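Local coordinates for protein arabinogalactan endo-1,4-beta-galactosidase (Ignisphaera aggregans, PDB 7OSK) that probably hydrolyses internal beta-1,4-galactosidic bonds of arabinogalactan, this chain being the calcium-binding family 53 glycosyl hydrolase domain of a longer protein, at residues A59-E64 / G109-L114; D271-L276 / R332-A337; S218-K221 / N226-I229. All coordinates share one frame; numbering follows the deposited sequence.

Contact 1: residues A59-E64 / G109-L114; sequences APWIIE and GGNCDL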
ATOM      1  N   ALA A  59      10.925  -0.010  -5.367  1.00 21.10           N
ATOM      2  CA  ALA A  59      12.022   0.912  -5.650  1.00 17.99           C
ATOM      3  C   ALA A  59      13.387   0.357  -5.230  1.00 20.18           C
ATOM      4  O   ALA A  59      14.314   0.354  -6.037  1.00 19.94           O
ATOM      5  CB  ALA A  59      11.767   2.258  -4.977  1.00 16.74           C
ATOM      6  N   PRO A  60      13.517  -0.121  -3.978  1.00 20.87           N
ATOM      7  CA  PRO A  60      14.836  -0.574  -3.519  1.00 18.90           C
ATOM      8  C   PRO A  60      15.477  -1.623  -4.425  1.00 18.97           C
ATOM      9  O   PRO A  60      16.680  -1.554  -4.666  1.00 20.80           O
ATOM     10  CB  PRO A  60      14.539  -1.162  -2.135  1.00 18.34           C
ATOM     11  CG  PRO A  60      13.319  -0.453  -1.686  1.00 18.36           C
ATOM     12  CD  PRO A  60      12.498  -0.283  -2.925  1.00 19.12           C
ATOM     13  N   TRP A  61      14.684  -2.567  -4.924  1.00 18.24           N
ATOM     14  CA  TRP A  61      15.190  -3.598  -5.826  1.00 19.60           C
ATOM     15  C   TRP A  61      15.641  -2.993  -7.154  1.00 19.59           C
ATOM     16  O   TRP A  61      16.696  -3.343  -7.677  1.00 18.40           O
ATOM     17  CB  TRP A  61      14.117  -4.665  -6.060  1.00 19.89           C
ATOM     18  CG  TRP A  61      14.518  -5.769  -7.001  1.00 17.77           C
ATOM     19  CD1 TRP A  61      13.992  -6.024  -8.233  1.00 17.36           C
ATOM     20  CD2 TRP A  61      15.521  -6.770  -6.780  1.00 17.92           C
ATOM     21  NE1 TRP A  61      14.602  -7.118  -8.792  1.00 16.12           N
ATOM     22  CE2 TRP A  61      15.545  -7.595  -7.921  1.00 16.97           C
ATOM     23  CE3 TRP A  61      16.401  -7.047  -5.728  1.00 21.56           C
ATOM     24  CZ2 TRP A  61      16.415  -8.677  -8.043  1.00 17.38           C
ATOM     25  CZ3 TRP A  61      17.265  -8.123  -5.851  1.00 19.06           C
ATOM     26  CH2 TRP A  61      17.265  -8.924  -7.001  1.00 17.40           C
ATOM     27  N   ILE A  62      14.836  -2.076  -7.685  1.00 20.71           N
ATOM     28  CA  ILE A  62      15.150  -1.393  -8.938  1.00 18.19           C
ATOM     29  C   ILE A  62      16.495  -0.668  -8.862  1.00 20.17           C
ATOM     30  O   ILE A  62      17.294  -0.729  -9.796  1.00 19.61           O
ATOM     31  CB  ILE A  62      14.040  -0.380  -9.311  1.00 19.12           C
ATOM     32  CG1 ILE A  62      12.742  -1.127  -9.633  1.00 21.25           C
ATOM     33  CG2 ILE A  62      14.461   0.486 -10.500  1.00 18.82           C
ATOM     34  CD1 ILE A  62      11.533  -0.229  -9.872  1.00 21.61           C
ATOM     35  N   ILE A  63      16.736   0.019  -7.749  1.00 19.87           N
ATOM     36  CA  ILE A  63      17.968   0.781  -7.562  1.00 19.37           C
ATOM     37  C   ILE A  63      19.185  -0.143  -7.507  1.00 20.43           C
ATOM     38  O   ILE A  63      20.262   0.202  -8.000  1.00 19.63           O
ATOM     39  CB  ILE A  63      17.907   1.634  -6.274  1.00 18.32           C
ATOM     40  CG1 ILE A  63      16.710   2.588  -6.326  1.00 19.72           C
ATOM     41  CG2 ILE A  63      19.200   2.429  -6.086  1.00 18.81           C
ATOM     42  CD1 ILE A  63      16.416   3.293  -5.014  1.00 19.21           C
ATOM     43  N   GLU A  64      19.011  -1.316  -6.907  1.00 19.49           N
ATOM     44  CA  GLU A  64      20.101  -2.276  -6.777  1.00 21.17           C
ATOM     45  C   GLU A  64      20.527  -2.812  -8.139  1.00 19.86           C
ATOM     46  O   GLU A  64      21.694  -3.139  -8.346  1.00 22.54           O
ATOM     47  CB  GLU A  64      19.690  -3.433  -5.860  1.00 23.21           C
ATOM     48  CG  GLU A  64      19.585  -3.042  -4.389  1.00 27.64           C
ATOM     49  CD  GLU A  64      19.095  -4.178  -3.507  1.00 29.68           C
ATOM     50  OE1 GLU A  64      19.068  -5.331  -3.984  1.00 34.96           O
ATOM     51  OE2 GLU A  64      18.738  -3.916  -2.337  1.00 23.74           O
ATOM     52  N   GLY A 109       8.870  -9.464  -7.782  1.00 16.58           N
ATOM     53  CA  GLY A 109       7.871  -8.516  -7.328  1.00 16.20           C
ATOM     54  C   GLY A 109       8.438  -7.536  -6.323  1.00 18.34           C
ATOM     55  O   GLY A 109       7.735  -7.085  -5.418  1.00 21.89           O
ATOM     56  N   GLY A 110       9.717  -7.210  -6.484  1.00 19.98           N
ATOM     57  CA  GLY A 110      10.395  -6.276  -5.603  1.00 19.11           C
ATOM     58  C   GLY A 110      11.282  -6.962  -4.578  1.00 17.69           C
ATOM     59  O   GLY A 110      12.186  -6.337  -4.029  1.00 16.47           O
ATOM     60  N   ASN A 111      11.026  -8.244  -4.328  1.00 18.83           N
ATOM     61  CA  ASN A 111      11.786  -9.006  -3.339  1.00 16.90           C
ATOM     62  C   ASN A 111      11.837  -8.274  -2.003  1.00 19.20           C
ATOM     63  O   ASN A 111      12.911  -7.933  -1.504  1.00 18.84           O
ATOM     64  CB  ASN A 111      13.194  -9.276  -3.857  1.00 17.00           C
ATOM     65  CG  ASN A 111      13.188 -10.091  -5.130  1.00 17.56           C
ATOM     66  OD1 ASN A 111      12.374 -10.996  -5.287  1.00 16.77           O
ATOM     67  ND2 ASN A 111      14.087  -9.765  -6.054  1.00 18.36           N
ATOM     68  N   CYS A 112      10.658  -8.052  -1.432  1.00 15.20           N
ATOM     69  CA  CYS A 112      10.500  -7.140  -0.309  1.00 18.98           C
ATOM     70  C   CYS A 112      10.692  -7.806   1.052  1.00 18.08           C
ATOM     71  O   CYS A 112       9.782  -7.809   1.880  1.00 15.55           O
ATOM     72  CB  CYS A 112       9.114  -6.497  -0.375  1.00 18.66           C
ATOM     73  SG  CYS A 112       8.767  -5.713  -1.963  1.00 16.27           S
ATOM     74  N   ASP A 113      11.878  -8.359   1.289  1.00 16.78           N
ATOM     75  CA  ASP A 113      12.179  -8.953   2.585  1.00 17.33           C
ATOM     76  C   ASP A 113      12.528  -7.852   3.584  1.00 18.94           C
ATOM     77  O   ASP A 113      12.734  -6.700   3.203  1.00 19.62           O
ATOM     78  CB  ASP A 113      13.319  -9.973   2.475  1.00 17.85           C
ATOM     79  CG  ASP A 113      14.633  -9.346   2.051  1.00 20.48           C
ATOM     80  OD1 ASP A 113      14.609  -8.233   1.490  1.00 21.32           O
ATOM     81  OD2 ASP A 113      15.691  -9.973   2.276  1.00 20.24           O
ATOM     82  N   LEU A 114      12.592  -8.216   4.860  1.00 18.37           N
ATOM     83  CA  LEU A 114      12.729  -7.238   5.936  1.00 16.06           C
ATOM     84  C   LEU A 114      14.031  -6.429   5.862  1.00 18.25           C
ATOM     85  O   LEU A 114      14.010  -5.217   6.071  1.00 17.81           O
ATOM     86  CB  LEU A 114      12.626  -7.942   7.292  1.00 17.43           C
ATOM     87  CG  LEU A 114      12.595  -7.048   8.533  1.00 20.08           C
ATOM     88  CD1 LEU A 114      11.295  -6.257   8.595  1.00 16.71           C
ATOM     89  CD2 LEU A 114      12.784  -7.885   9.791  1.00 19.77           C
TER
HETATM   90  O   HOH W   1      12.229  -3.611  -3.678  1.00 17.07           O
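Asn111 lays its amide nitrogen over one face of the Trp61 indole. Asn111 ND2 stands 3.1 Å above the Trp61 ring plane, over its centre, and 3.2 Å from Trp61 CE2. The amide and ring planes are 84° apart, so the amide is nearly perpendicular to the indole, with its nitrogen foremost, rather than stacked flat. The indole reaches this place because CG of Trp61 is anti to its backbone N (chi1 179°), which swings the ring out from helix 59-65 toward the 109-114 loop. CB of Trp61 also packs against the carbonyl of Gly110, 3.3 Å from its O. A water links the two backbones there: it accepts from Trp61 N at 2.9 Å and donates to Gly110 O at 2.7 Å. Gly110 has a backbone shape (phi 102°) that leaves no room for a beta carbon, which would collide with the carbonyl O of Gly109. The Trp61 NE1 donates to the backbone O of Gly361. With an alanine here, the Asn111 amide would probably lose the flat surface beneath it and the Gly361 carbonyl its indole donor. The contact joins the short helix after barrel strand 51-55 to the loop between strand 90-95 and helix 114-126. Both lie on the C-terminal side of the TIM-barrel strands, where this fold places its active sites. Arg116 of helix 114-126 touches the Trp61 side chain and pairs with Glu64.

Contact 2: residues D271-L276 / R332-A337; sequences DDFRNL and RDLIAA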
ATOM      1  N   ASP A 271     -18.305   7.991  -6.726  1.00 27.63           N
ATOM      2  CA  ASP A 271     -19.474   8.061  -5.857  1.00 28.65           C
ATOM      3  C   ASP A 271     -19.565   6.832  -4.960  1.00 29.04           C
ATOM      4  O   ASP A 271     -19.963   6.931  -3.800  1.00 29.63           O
ATOM      5  CB  ASP A 271     -20.752   8.199  -6.685  1.00 31.46           C
ATOM      6  CG  ASP A 271     -21.202   9.640  -6.830  1.00 36.70           C
ATOM      7  OD1 ASP A 271     -21.273  10.351  -5.806  1.00 40.65           O
ATOM      8  OD2 ASP A 271     -21.483  10.062  -7.971  1.00 46.19           O
ATOM      9  N   ASP A 272     -19.202   5.674  -5.503  1.00 27.62           N
ATOM     10  CA  ASP A 272     -19.178   4.442  -4.720  1.00 27.07           C
ATOM     11  C   ASP A 272     -18.159   4.560  -3.590  1.00 27.08           C
ATOM     12  O   ASP A 272     -18.341   3.988  -2.513  1.00 24.59           O
ATOM     13  CB  ASP A 272     -18.847   3.240  -5.608  1.00 24.90           C
ATOM     14  CG  ASP A 272     -19.894   2.998  -6.679  1.00 26.10           C
ATOM     15  OD1 ASP A 272     -21.086   3.266  -6.422  1.00 32.56           O
ATOM     16  OD2 ASP A 272     -19.525   2.537  -7.779  1.00 22.54           O
ATOM     17  N   PHE A 273     -17.088   5.308  -3.841  1.00 25.72           N
ATOM     18  CA  PHE A 273     -16.076   5.553  -2.824  1.00 25.28           C
ATOM     19  C   PHE A 273     -16.604   6.523  -1.771  1.00 25.62           C
ATOM     20  O   PHE A 273     -16.351   6.354  -0.581  1.00 24.98           O
ATOM     21  CB  PHE A 273     -14.794   6.100  -3.456  1.00 25.06           C
ATOM     22  CG  PHE A 273     -13.713   6.418  -2.459  1.00 25.83           C
ATOM     23  CD1 PHE A 273     -12.964   5.407  -1.880  1.00 24.58           C
ATOM     24  CD2 PHE A 273     -13.444   7.730  -2.102  1.00 25.42           C
ATOM     25  CE1 PHE A 273     -11.971   5.696  -0.964  1.00 24.12           C
ATOM     26  CE2 PHE A 273     -12.451   8.026  -1.186  1.00 25.01           C
ATOM     27  CZ  PHE A 273     -11.715   7.008  -0.617  1.00 25.09           C
ATOM     28  N   ARG A 274     -17.345   7.533  -2.216  1.00 29.18           N
ATOM     29  CA  ARG A 274     -17.935   8.515  -1.312  1.00 26.55           C
ATOM     30  C   ARG A 274     -18.898   7.866  -0.326  1.00 27.58           C
ATOM     31  O   ARG A 274     -18.923   8.213   0.853  1.00 30.37           O
ATOM     32  CB  ARG A 274     -18.672   9.598  -2.100  1.00 28.54           C
ATOM     33  CG  ARG A 274     -17.855  10.849  -2.356  1.00 28.65           C
ATOM     34  CD  ARG A 274     -18.697  11.936  -3.005  1.00 27.60           C
ATOM     35  NE  ARG A 274     -18.108  13.260  -2.824  1.00 27.71           N
ATOM     36  CZ  ARG A 274     -17.186  13.794  -3.619  1.00 27.26           C
ATOM     37  NH1 ARG A 274     -16.727  13.122  -4.669  1.00 30.15           N
ATOM     38  NH2 ARG A 274     -16.718  15.006  -3.361  1.00 25.91           N
ATOM     39  N   ASN A 275     -19.695   6.926  -0.819  1.00 27.10           N
ATOM     40  CA  ASN A 275     -20.688   6.258   0.010  1.00 28.01           C
ATOM     41  C   ASN A 275     -20.035   5.425   1.104  1.00 27.14           C
ATOM     42  O   ASN A 275     -20.559   5.329   2.214  1.00 27.75           O
ATOM     43  CB  ASN A 275     -21.593   5.371  -0.847  1.00 30.51           C
ATOM     44  CG  ASN A 275     -22.345   6.155  -1.903  1.00 32.57           C
ATOM     45  OD1 ASN A 275     -22.764   7.292  -1.673  1.00 32.89           O
ATOM     46  ND2 ASN A 275     -22.522   5.551  -3.072  1.00 35.05           N
ATOM     47  N   LEU A 276     -18.892   4.825   0.790  1.00 26.19           N
ATOM     48  CA  LEU A 276     -18.167   4.027   1.771  1.00 24.26           C
ATOM     49  C   LEU A 276     -17.628   4.903   2.892  1.00 25.26           C
ATOM     50  O   LEU A 276     -17.763   4.572   4.069  1.00 24.59           O
ATOM     51  CB  LEU A 276     -17.013   3.266   1.115  1.00 25.09           C
ATOM     52  CG  LEU A 276     -16.174   2.427   2.088  1.00 24.27           C
ATOM     53  CD1 LEU A 276     -17.009   1.298   2.684  1.00 23.36           C
ATOM     54  CD2 LEU A 276     -14.935   1.886   1.413  1.00 20.79           C
ATOM     55  N   ARG A 332      -6.301  13.932  -7.336  1.00 27.19           N
ATOM     56  CA  ARG A 332      -6.798  15.130  -6.667  1.00 27.07           C
ATOM     57  C   ARG A 332      -8.235  14.926  -6.196  1.00 26.28           C
ATOM     58  O   ARG A 332      -8.598  15.337  -5.091  1.00 28.31           O
ATOM     59  CB  ARG A 332      -6.720  16.342  -7.597  1.00 28.60           C
ATOM     60  CG  ARG A 332      -7.189  17.657  -6.968  1.00 30.12           C
ATOM     61  CD  ARG A 332      -8.322  18.291  -7.770  1.00 31.33           C
ATOM     62  NE  ARG A 332      -9.630  17.717  -7.452  1.00 29.02           N
ATOM     63  CZ  ARG A 332     -10.572  18.317  -6.726  1.00 28.91           C
ATOM     64  NH1 ARG A 332     -10.381  19.531  -6.221  1.00 29.17           N
ATOM     65  NH2 ARG A 332     -11.723  17.699  -6.504  1.00 27.57           N
ATOM     66  N   ASP A 333      -9.047  14.287  -7.033  1.00 23.93           N
ATOM     67  CA  ASP A 333     -10.457  14.078  -6.725  1.00 27.07           C
ATOM     68  C   ASP A 333     -10.647  13.028  -5.632  1.00 26.55           C
ATOM     69  O   ASP A 333     -11.619  13.079  -4.878  1.00 24.26           O
ATOM     70  CB  ASP A 333     -11.222  13.672  -7.988  1.00 28.13           C
ATOM     71  CG  ASP A 333     -11.349  14.810  -8.984  1.00 27.21           C
ATOM     72  OD1 ASP A 333     -11.069  15.968  -8.610  1.00 28.22           O
ATOM     73  OD2 ASP A 333     -11.735  14.548 -10.142  1.00 25.99           O
ATOM     74  N   LEU A 334      -9.715  12.083  -5.543  1.00 28.48           N
ATOM     75  CA  LEU A 334      -9.756  11.074  -4.491  1.00 29.33           C
ATOM     76  C   LEU A 334      -9.410  11.707  -3.145  1.00 26.98           C
ATOM     77  O   LEU A 334     -10.055  11.426  -2.134  1.00 25.15           O
ATOM     78  CB  LEU A 334      -8.797   9.923  -4.802  1.00 30.80           C
ATOM     79  CG  LEU A 334      -8.891   8.705  -3.876  1.00 27.68           C
ATOM     80  CD1 LEU A 334     -10.225   7.994  -4.049  1.00 26.11           C
ATOM     81  CD2 LEU A 334      -7.739   7.746  -4.130  1.00 25.20           C
ATOM     82  N   ILE A 335      -8.387  12.559  -3.142  1.00 25.24           N
ATOM     83  CA  ILE A 335      -8.013  13.307  -1.945  1.00 25.31           C
ATOM     84  C   ILE A 335      -9.172  14.198  -1.515  1.00 25.93           C
ATOM     85  O   ILE A 335      -9.485  14.301  -0.327  1.00 24.76           O
ATOM     86  CB  ILE A 335      -6.748  14.168  -2.183  1.00 25.92           C
ATOM     87  CG1 ILE A 335      -5.531  13.260  -2.400  1.00 26.91           C
ATOM     88  CG2 ILE A 335      -6.508  15.122  -1.006  1.00 25.38           C
ATOM     89  CD1 ILE A 335      -4.215  13.994  -2.640  1.00 26.64           C
ATOM     90  N   ALA A 336      -9.807  14.840  -2.489  1.00 24.55           N
ATOM     91  CA  ALA A 336     -10.939  15.713  -2.215  1.00 25.73           C
ATOM     92  C   ALA A 336     -12.120  14.911  -1.679  1.00 25.21           C
ATOM     93  O   ALA A 336     -12.708  15.263  -0.659  1.00 25.43           O
ATOM     94  CB  ALA A 336     -11.337  16.471  -3.470  1.00 26.66           C
ATOM     95  N   ALA A 337     -12.460  13.831  -2.376  1.00 26.38           N
ATOM     96  CA  ALA A 337     -13.578  12.982  -1.981  1.00 25.27           C
ATOM     97  C   ALA A 337     -13.379  12.431  -0.573  1.00 24.79           C
ATOM     98  O   ALA A 337     -14.314  12.389   0.221  1.00 26.28           O
ATOM     99  CB  ALA A 337     -13.751  11.844  -2.971  1.00 24.64           C
TER
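Phe273 and Leu334 bring together two outer helices of a TIM barrel, the eight-stranded parallel barrel of this glycosyl hydrolase domain. Helices 270-283 and 324-342 flank strand 287-293. Their short segments run in nearly the same direction, 25° apart, with axes 10.5 Å from each other at closest approach. No hydrogen bond crosses between them, and the contact is made by side chains.

CB of Phe273 leaves the helix toward 332-337, and CG is anti to the backbone N (chi1 178°). Leu334 meets the ring from above through its CD1 methyl. Phe273 CG is 4.1 Å from Leu334 CD1; CD2 and CE2 come closer, so the methyl sits toward that side of the ring. Phe273 CE2 is 3.6 Å from Leu334 CD1. At the tip, Phe273 CZ is 3.9 Å from Leu334 CD1. Leu334 CD1 is 3.8 Å from the Phe273 ring centroid and 16° off the ring normal, which makes a CH-pi contact. Ala337 takes the edge instead, with its CB near the ring plane. Phe262 meets the ring from outside the two segments, and Val290 of strand 287-293 touches it too.

Leu334 also touches Thr293, so both side chains pack against the barrel strand between the helices. Farther out, the Arg274 chain is extended from CG to NE and carries its guanidinium across Ala337. Two acids of helix 324-342 hold that group: Glu340 OE1 pairs with NH2 and Glu341 OE2 with NE. These salt bridges would help fix the rotation of the guanidinium over the alanine. One face of the Arg274 guanidinium lies over the Ala337 methyl, offset toward the rim, with Ala337 CB 3.7 Å from Arg274 NH1.

Contact 3: residues S218-K221 / N226-I229; sequences SAVK and NIKI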
ATOM      1  N   SER A 218      -0.631  -7.628  19.521  1.00 20.19           N
ATOM      2  CA  SER A 218       0.043  -7.682  20.814  1.00 20.83           C
ATOM      3  C   SER A 218       1.542  -7.483  20.637  1.00 21.74           C
ATOM      4  O   SER A 218       2.195  -6.857  21.469  1.00 23.78           O
ATOM      5  CB  SER A 218      -0.225  -9.011  21.521  1.00 20.82           C
ATOM      6  OG  SER A 218      -1.508  -9.020  22.122  1.00 22.02           O
ATOM      7  N   ALA A 219       2.080  -8.011  19.542  1.00 21.81           N
ATOM      8  CA  ALA A 219       3.504  -7.895  19.264  1.00 22.84           C
ATOM      9  C   ALA A 219       3.885  -6.444  18.985  1.00 23.57           C
ATOM     10  O   ALA A 219       4.873  -5.946  19.520  1.00 20.83           O
ATOM     11  CB  ALA A 219       3.891  -8.782  18.091  1.00 23.20           C
ATOM     12  N   VAL A 220       3.093  -5.772  18.154  1.00 22.13           N
ATOM     13  CA  VAL A 220       3.368  -4.387  17.782  1.00 23.56           C
ATOM     14  C   VAL A 220       3.415  -3.477  19.006  1.00 25.19           C
ATOM     15  O   VAL A 220       4.325  -2.659  19.150  1.00 23.14           O
ATOM     16  CB  VAL A 220       2.305  -3.839  16.807  1.00 22.53           C
ATOM     17  CG1 VAL A 220       2.618  -2.391  16.429  1.00 22.12           C
ATOM     18  CG2 VAL A 220       2.216  -4.709  15.565  1.00 22.08           C
ATOM     19  N   LYS A 221       2.425  -3.627  19.881  1.00 26.38           N
ATOM     20  CA  LYS A 221       2.266  -2.740  21.030  1.00 25.67           C
ATOM     21  C   LYS A 221       3.371  -2.983  22.061  1.00 22.50           C
ATOM     22  O   LYS A 221       3.764  -2.069  22.787  1.00 23.58           O
ATOM     23  CB  LYS A 221       0.887  -2.934  21.678  1.00 26.55           C
ATOM     24  CG  LYS A 221      -0.287  -3.019  20.691  1.00 25.32           C
ATOM     25  CD  LYS A 221      -0.948  -1.674  20.449  1.00 25.61           C
ATOM     26  CE  LYS A 221      -1.871  -1.281  21.594  1.00 27.48           C
ATOM     27  NZ  LYS A 221      -3.298  -1.575  21.276  1.00 25.10           N
ATOM     28  N   ASN A 226       2.441   3.091  20.748  1.00 27.83           N
ATOM     29  CA  ASN A 226       1.999   4.292  20.041  1.00 29.67           C
ATOM     30  C   ASN A 226       2.048   4.069  18.528  1.00 29.23           C
ATOM     31  O   ASN A 226       1.641   4.927  17.744  1.00 31.13           O
ATOM     32  CB  ASN A 226       2.853   5.499  20.447  1.00 34.23           C
ATOM     33  CG  ASN A 226       2.367   6.802  19.828  1.00 44.88           C
ATOM     34  OD1 ASN A 226       1.330   7.341  20.219  1.00 47.40           O
ATOM     35  ND2 ASN A 226       3.127   7.321  18.865  1.00 46.75           N
ATOM     36  N   ILE A 227       2.553   2.908  18.123  1.00 27.73           N
ATOM     37  CA  ILE A 227       2.419   2.466  16.742  1.00 25.67           C
ATOM     38  C   ILE A 227       0.942   2.220  16.476  1.00 25.75           C
ATOM     39  O   ILE A 227       0.263   1.580  17.282  1.00 28.28           O
ATOM     40  CB  ILE A 227       3.228   1.182  16.463  1.00 23.83           C
ATOM     41  CG1 ILE A 227       4.719   1.435  16.700  1.00 25.22           C
ATOM     42  CG2 ILE A 227       2.999   0.695  15.035  1.00 21.46           C
ATOM     43  CD1 ILE A 227       5.554   0.176  16.730  1.00 26.15           C
ATOM     44  N   LYS A 228       0.444   2.726  15.354  1.00 23.19           N
ATOM     45  CA  LYS A 228      -0.976   2.623  15.045  1.00 24.99           C
ATOM     46  C   LYS A 228      -1.266   1.426  14.154  1.00 23.37           C
ATOM     47  O   LYS A 228      -0.536   1.148  13.200  1.00 20.93           O
ATOM     48  CB  LYS A 228      -1.474   3.912  14.391  1.00 25.51           C
ATOM     49  CG  LYS A 228      -1.612   5.060  15.389  1.00 28.65           C
ATOM     50  CD  LYS A 228      -1.354   6.430  14.775  1.00 39.06           C
ATOM     51  CE  LYS A 228       0.091   6.605  14.310  1.00 35.59           C
ATOM     52  NZ  LYS A 228       0.969   7.230  15.341  1.00 37.32           N
ATOM     53  N   ILE A 229      -2.348   0.729  14.486  1.00 20.91           N
ATOM     54  CA  ILE A 229      -2.722  -0.502  13.813  1.00 20.54           C
ATOM     55  C   ILE A 229      -3.665  -0.214  12.656  1.00 21.05           C
ATOM     56  O   ILE A 229      -4.614   0.556  12.797  1.00 22.63           O
ATOM     57  CB  ILE A 229      -3.392  -1.478  14.793  1.00 20.81           C
ATOM     58  CG1 ILE A 229      -2.523  -1.660  16.041  1.00 23.36           C
ATOM     59  CG2 ILE A 229      -3.674  -2.812  14.119  1.00 20.46           C
ATOM     60  CD1 ILE A 229      -1.080  -2.033  15.750  1.00 27.64           C
TER
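Val220 rests its CG1 methyl against Ile227, just before strand 228-234, and Ile229, on that strand. Val220 CG1 lies 3.4 Å from CG2 of Ile227 and 3.8 Å from CD1 of Ile229. The torsion explains the choice of methyl: with CG1 anti to the backbone N (chi1 -180°), this branch projects from helix 206-223 toward the strand. Ile227 meets it with the CG2 branch, and the two side chains pass at a slant. Ile229 offers the end of its longer branch, whose CD1 also approaches Val220 CB at 4.0 Å. Both isoleucines direct CB toward the helix, whereas Lys228 between them points away. The next shell is also largely apolar. Val186 of strand 185-188 touches Val220 and Ile227, and Ile188 touches Ile229. Thr169 and Leu173 of helix 158-178 border Val220. The strand is held by backbone hydrogen bonds of Lys228 with Asp184 and Val186, and of Ile229 with Asp256 and Val257. Strand 185-188, helix 206-223 and strand 228-234 form one beta-alpha-beta crossover of the barrel. No hydrogen bond or salt bridge spans the two segments; the contact rests on apolar packing of buried branched side chains, which sets no bond direction.

The three contacts occupy separate parts of one eight-stranded barrel, and none touches another. Contact 1 joins the short helix after the first strand to the loop after the second. It is on the C-terminal side of the strands, where the active site probably lies, as in other TIM barrels. Contacts 2 and 3 belong to the outer layer, where helices pack on each other or on a strand. Contacts 1 and 2 are on opposite sides of the chain's centre, with centres 31 Å apart. Contact 1 is the one near the calcium site: the Trp61 side chain is about 10 Å from that of Asn370. Contacts 2 and 3, with centres 29 Å apart, lie away from that site.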